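Local coordinates for protein probable hydrolase (PDB 3OM8) that probably hydrolyses ester-type substrates as an alpha/beta-hydrolase, perhaps as a 3-oxoadipate enol-lactonase, at residues B[37-42]-B[176-180]; B[136-140]-B[192-196]. One frame throughout, in Å; residues are numbered along the deposited sequence.

Contact 1: B[37-42]-B[176-180]; sequences GTTLHM and FRAML
Met-179, a selenomethionine, reaches from helix 171-181 into the bend of segment 37-42 and makes the largest share of the contact. Its chain runs extended beyond CG (chi2 177°, chi3 177°), which carries the selenium and the terminal methyl clear of the helix. Met-179 SE lies 3.7 Å from Thr-39 N and also touches Thr-38 CB. The terminal methyl meets the turn: Met-179 CE is 3.6 Å from Thr-39 OG1 and 3.7 Å from Met-42 N, with His-41 CB close by. On one flank Phe-176 presents its ring edge to Thr-38 CG2, 3.9 Å from Phe-176 CE1, while Met-42 CB approaches the same ring obliquely, 3.7 Å from Phe-176 CZ. On another, Leu-180 CD2 rests 3.5 Å from Gly-37 O. No hydrogen bond joins the two segments; van der Waals packing of side chains against one another and against backbone atoms makes the contact.

The loop is shaped from within. Thr-39 OG1 accepts from His-41 N in an ST turn (3.3 Å, 155°), and Met-42 N bonds to Thr-39 O as the 3-10 turn begins. Thr-38 OG1 bonds to Ser-35 O, and His-41 ND1 to Asp-44 OD1. The loop follows strand 29-33 of the central sheet and leads to helix 47-51; helix 171-181 lies against it, with helix 150-160 packing on Thr-38 and Leu-180 through Trp-160.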
loop_
_atom_site.group_PDB
_atom_site.type_symbol
_atom_site.label_atom_id
_atom_site.label_comp_id
_atom_site.label_asym_id
_atom_site.label_seq_id
_atom_site.Cartn_x
_atom_site.Cartn_y
_atom_site.Cartn_z
ATOM N N GLY B 37 -26.244 3.198 -2.364
ATOM C CA GLY B 37 -26.823 2.493 -3.494
ATOM C C GLY B 37 -26.835 0.977 -3.392
ATOM O O GLY B 37 -27.174 0.302 -4.361
ATOM N N THR B 38 -26.468 0.428 -2.235
ATOM C CA THR B 38 -26.483 -1.022 -2.088
ATOM C C THR B 38 -27.298 -1.448 -0.883
ATOM O O THR B 38 -27.820 -0.610 -0.147
ATOM C CB THR B 38 -25.053 -1.638 -1.952
ATOM O OG1 THR B 38 -24.492 -1.281 -0.682
ATOM C CG2 THR B 38 -24.133 -1.182 -3.088
ATOM N N THR B 39 -27.399 -2.762 -0.698
ATOM C CA THR B 39 -28.033 -3.340 0.480
ATOM C C THR B 39 -27.047 -4.244 1.226
ATOM O O THR B 39 -25.933 -4.486 0.761
ATOM C CB THR B 39 -29.243 -4.177 0.099
ATOM O OG1 THR B 39 -28.807 -5.349 -0.598
ATOM C CG2 THR B 39 -30.198 -3.367 -0.808
ATOM N N LEU B 40 -27.465 -4.751 2.379
ATOM C CA LEU B 40 -26.609 -5.611 3.187
ATOM C C LEU B 40 -26.232 -6.897 2.447
ATOM O O LEU B 40 -25.347 -7.629 2.877
ATOM C CB LEU B 40 -27.271 -5.925 4.532
ATOM C CG LEU B 40 -28.652 -6.588 4.474
ATOM C CD1 LEU B 40 -28.516 -8.070 4.182
ATOM C CD2 LEU B 40 -29.439 -6.369 5.756
ATOM N N HIS B 41 -26.893 -7.178 1.330
ATOM C CA HIS B 41 -26.541 -8.376 0.577
ATOM C C HIS B 41 -25.243 -8.230 -0.232
ATOM O O HIS B 41 -24.784 -9.183 -0.866
ATOM C CB HIS B 41 -27.697 -8.829 -0.314
ATOM C CG HIS B 41 -28.810 -9.481 0.440
ATOM N ND1 HIS B 41 -28.700 -10.744 0.978
ATOM C CD2 HIS B 41 -30.054 -9.046 0.752
ATOM C CE1 HIS B 41 -29.827 -11.060 1.590
ATOM N NE2 HIS B 41 -30.666 -10.047 1.467
HETATM N N MSE B 42 -24.649 -7.044 -0.221
HETATM C CA MSE B 42 -23.383 -6.882 -0.917
HETATM C C MSE B 42 -22.278 -7.639 -0.178
HETATM O O MSE B 42 -21.206 -7.863 -0.728
HETATM C CB MSE B 42 -23.009 -5.408 -1.102
HETATM C CG MSE B 42 -22.585 -4.705 0.166
HETATM SE SE MSE B 42 -21.728 -3.000 -0.200
HETATM C CE MSE B 42 -20.961 -2.607 1.523
ATOM N N PHE B 176 -25.922 -6.068 -8.444
ATOM C CA PHE B 176 -25.735 -4.673 -8.045
ATOM C C PHE B 176 -26.605 -3.713 -8.874
ATOM O O PHE B 176 -27.062 -2.693 -8.373
ATOM C CB PHE B 176 -24.259 -4.265 -8.080
ATOM C CG PHE B 176 -23.473 -4.765 -6.893
ATOM C CD1 PHE B 176 -23.289 -3.964 -5.775
ATOM C CD2 PHE B 176 -22.957 -6.046 -6.879
ATOM C CE1 PHE B 176 -22.588 -4.428 -4.680
ATOM C CE2 PHE B 176 -22.261 -6.516 -5.781
ATOM C CZ PHE B 176 -22.071 -5.705 -4.684
ATOM N N ARG B 177 -26.836 -4.034 -10.138
ATOM C CA ARG B 177 -27.749 -3.220 -10.925
ATOM C C ARG B 177 -29.125 -3.227 -10.257
ATOM O O ARG B 177 -29.749 -2.179 -10.094
ATOM C CB ARG B 177 -27.848 -3.719 -12.366
ATOM C CG ARG B 177 -28.707 -2.817 -13.242
ATOM C CD ARG B 177 -28.890 -3.383 -14.632
ATOM N NE ARG B 177 -27.602 -3.669 -15.250
ATOM C CZ ARG B 177 -26.869 -2.768 -15.894
ATOM N NH1 ARG B 177 -27.306 -1.513 -16.007
ATOM N NH2 ARG B 177 -25.698 -3.126 -16.422
ATOM N N ALA B 178 -29.584 -4.403 -9.837
ATOM C CA ALA B 178 -30.896 -4.500 -9.210
ATOM C C ALA B 178 -30.970 -3.722 -7.903
ATOM O O ALA B 178 -31.994 -3.130 -7.605
ATOM C CB ALA B 178 -31.307 -5.940 -9.007
HETATM N N MSE B 179 -29.886 -3.699 -7.134
HETATM C CA MSE B 179 -29.888 -2.956 -5.875
HETATM C C MSE B 179 -30.083 -1.477 -6.135
HETATM O O MSE B 179 -30.815 -0.796 -5.415
HETATM C CB MSE B 179 -28.572 -3.143 -5.122
HETATM C CG MSE B 179 -28.316 -4.550 -4.617
HETATM SE SE MSE B 179 -26.561 -4.713 -3.733
HETATM C CE MSE B 179 -26.722 -6.578 -3.203
ATOM N N LEU B 180 -29.393 -0.984 -7.154
ATOM C CA LEU B 180 -29.480 0.409 -7.542
ATOM C C LEU B 180 -30.888 0.742 -8.030
ATOM O O LEU B 180 -31.500 1.697 -7.553
ATOM C CB LEU B 180 -28.434 0.717 -8.616
ATOM C CG LEU B 180 -27.018 0.814 -8.036
ATOM C CD1 LEU B 180 -25.923 0.593 -9.089
ATOM C CD2 LEU B 180 -26.843 2.152 -7.313
#

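Contact 2: B[136-140]-B[192-196]; sequences WDERI and FAAVR
Helices 134-145 and 185-196 form an antiparallel pair in the helical insertion between strands 118-124 and 211-216, the cap region of an alpha/beta-hydrolase fold. Their short segments lie 9.4 Å apart axis to axis, with N-to-C directions at 172°. Trp-136 fills much of the gap. Val-195 CG1 sits over one face of its six-membered ring, 3.8 Å from the centroid, in a CH-pi contact. Arg-139 NH2 lies above the opposite face, toward the rim, and Trp-136 NE1 bonds to Leu-130 O, which helps fix the rotation of the indole.

Phe-192 CD1 meets the indole at its edge, 3.6 Å from Trp-136 CE3; the rings themselves meet obliquely, planes turned by 39° and the centroids of the phenyl and the six-membered indole ring 5.7 Å apart. The phenyl ring in turn receives Arg-139 CB over one face, 4.2 Å from its centroid, while Ile-140 CG1 packs 3.5 Å from Phe-192 CB. Next to the indole, Trp-136 CB and Arg-196 CB touch as the two side chains run past each other in opposite directions.

At the more exposed margin the chemistry turns ionic. The Arg-196 chain bends at chi3 (57°), bringing its guanidinium over Ala-193 CB and toward Asp-137. One salt bridge results: Arg-196 NH1 donates to the syn side of Asp-137 OD1 at 3.1 Å, close to the guanidinium plane.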
loop_
_atom_site.group_PDB
_atom_site.type_symbol
_atom_site.label_atom_id
_atom_site.label_comp_id
_atom_site.label_asym_id
_atom_site.label_seq_id
_atom_site.Cartn_x
_atom_site.Cartn_y
_atom_site.Cartn_z
ATOM N N TRP B 136 -21.967 17.273 -5.755
ATOM C CA TRP B 136 -22.972 16.513 -5.020
ATOM C C TRP B 136 -24.354 17.165 -5.113
ATOM O O TRP B 136 -25.362 16.471 -5.208
ATOM C CB TRP B 136 -22.545 16.281 -3.569
ATOM C CG TRP B 136 -21.251 15.531 -3.486
ATOM C CD1 TRP B 136 -20.032 16.041 -3.158
ATOM C CD2 TRP B 136 -21.037 14.135 -3.778
ATOM N NE1 TRP B 136 -19.078 15.052 -3.211
ATOM C CE2 TRP B 136 -19.668 13.876 -3.592
ATOM C CE3 TRP B 136 -21.873 13.084 -4.168
ATOM C CZ2 TRP B 136 -19.112 12.605 -3.784
ATOM C CZ3 TRP B 136 -21.330 11.835 -4.363
ATOM C CH2 TRP B 136 -19.955 11.600 -4.170
ATOM N N ASP B 137 -24.387 18.495 -5.101
ATOM C CA ASP B 137 -25.617 19.240 -5.345
ATOM C C ASP B 137 -26.161 18.923 -6.729
ATOM O O ASP B 137 -27.351 18.681 -6.896
ATOM C CB ASP B 137 -25.366 20.737 -5.210
ATOM C CG ASP B 137 -25.298 21.183 -3.768
ATOM O OD1 ASP B 137 -26.062 20.644 -2.938
ATOM O OD2 ASP B 137 -24.485 22.077 -3.466
ATOM N N GLU B 138 -25.280 18.914 -7.720
ATOM C CA GLU B 138 -25.660 18.504 -9.066
ATOM C C GLU B 138 -26.254 17.101 -9.084
ATOM O O GLU B 138 -27.236 16.846 -9.780
ATOM C CB GLU B 138 -24.460 18.562 -10.010
ATOM C CG GLU B 138 -23.981 19.971 -10.286
ATOM C CD GLU B 138 -22.723 20.002 -11.130
ATOM O OE1 GLU B 138 -22.330 18.935 -11.657
ATOM O OE2 GLU B 138 -22.130 21.096 -11.264
ATOM N N ARG B 139 -25.660 16.191 -8.318
ATOM C CA ARG B 139 -26.115 14.804 -8.301
ATOM C C ARG B 139 -27.435 14.637 -7.548
ATOM O O ARG B 139 -28.240 13.763 -7.867
ATOM C CB ARG B 139 -25.033 13.899 -7.715
ATOM C CG ARG B 139 -23.826 13.753 -8.625
ATOM C CD ARG B 139 -22.680 13.045 -7.934
ATOM N NE ARG B 139 -21.581 12.776 -8.858
ATOM C CZ ARG B 139 -20.294 12.762 -8.517
ATOM N NH1 ARG B 139 -19.372 12.505 -9.436
ATOM N NH2 ARG B 139 -19.923 13.006 -7.265
ATOM N N ILE B 140 -27.648 15.479 -6.544
ATOM C CA ILE B 140 -28.906 15.497 -5.816
ATOM C C ILE B 140 -30.041 15.982 -6.745
ATOM O O ILE B 140 -31.087 15.334 -6.865
ATOM C CB ILE B 140 -28.789 16.390 -4.553
ATOM C CG1 ILE B 140 -27.892 15.716 -3.508
ATOM C CG2 ILE B 140 -30.168 16.710 -3.975
ATOM C CD1 ILE B 140 -27.505 16.612 -2.349
ATOM N N PHE B 192 -26.017 11.575 -0.575
ATOM C CA PHE B 192 -25.170 12.571 -1.243
ATOM C C PHE B 192 -24.955 13.823 -0.392
ATOM O O PHE B 192 -23.905 14.453 -0.462
ATOM C CB PHE B 192 -25.783 13.039 -2.571
ATOM C CG PHE B 192 -25.799 11.999 -3.650
ATOM C CD1 PHE B 192 -24.818 11.032 -3.723
ATOM C CD2 PHE B 192 -26.793 12.007 -4.613
ATOM C CE1 PHE B 192 -24.835 10.085 -4.733
ATOM C CE2 PHE B 192 -26.812 11.064 -5.625
ATOM C CZ PHE B 192 -25.833 10.102 -5.689
ATOM N N ALA B 193 -25.964 14.215 0.374
ATOM C CA ALA B 193 -25.841 15.420 1.189
ATOM C C ALA B 193 -24.928 15.185 2.394
ATOM O O ALA B 193 -24.128 16.046 2.747
ATOM C CB ALA B 193 -27.218 15.928 1.628
ATOM N N ALA B 194 -25.063 14.024 3.025
ATOM C CA ALA B 194 -24.165 13.634 4.107
ATOM C C ALA B 194 -22.731 13.706 3.595
ATOM O O ALA B 194 -21.873 14.318 4.219
ATOM C CB ALA B 194 -24.485 12.224 4.600
ATOM N N VAL B 195 -22.495 13.096 2.439
ATOM C CA VAL B 195 -21.180 13.103 1.803
ATOM C C VAL B 195 -20.713 14.521 1.492
ATOM O O VAL B 195 -19.588 14.904 1.809
ATOM C CB VAL B 195 -21.198 12.312 0.487
ATOM C CG1 VAL B 195 -19.876 12.454 -0.213
ATOM C CG2 VAL B 195 -21.516 10.859 0.748
ATOM N N ARG B 196 -21.588 15.297 0.866
ATOM C CA ARG B 196 -21.285 16.677 0.501
ATOM C C ARG B 196 -20.724 17.489 1.665
ATOM O O ARG B 196 -19.748 18.216 1.503
ATOM C CB ARG B 196 -22.540 17.363 -0.057
ATOM C CG ARG B 196 -22.348 18.817 -0.447
ATOM C CD ARG B 196 -23.703 19.538 -0.512
ATOM N NE ARG B 196 -24.392 19.434 0.771
ATOM C CZ ARG B 196 -25.710 19.449 0.936
ATOM N NH1 ARG B 196 -26.529 19.573 -0.105
ATOM N NH2 ARG B 196 -26.210 19.332 2.156
#

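Contact 1 is the more buried of the two and fastens a loop of the alpha/beta core, after strand 29-33, to the helical insertion, whereas contact 2 joins two helices within that insertion and is partly exposed. Their centres lie about 19 Å apart and their nearest atoms about 7 Å, without touching. The second segments sit on successive helices, 171-181 and 185-196. The deeper contact has no hydrogen bond between its segments and relies on a selenomethionine, a phenyl ring and a leucine packed on the loop, partly on its backbone atoms; the outer one combines aromatic packing with a salt bridge. The side chains of Met-42 and Val-195 both lie near, without touching, what is probably a Ser-His-Asp triad (Ser-101, His-246, Asp-219).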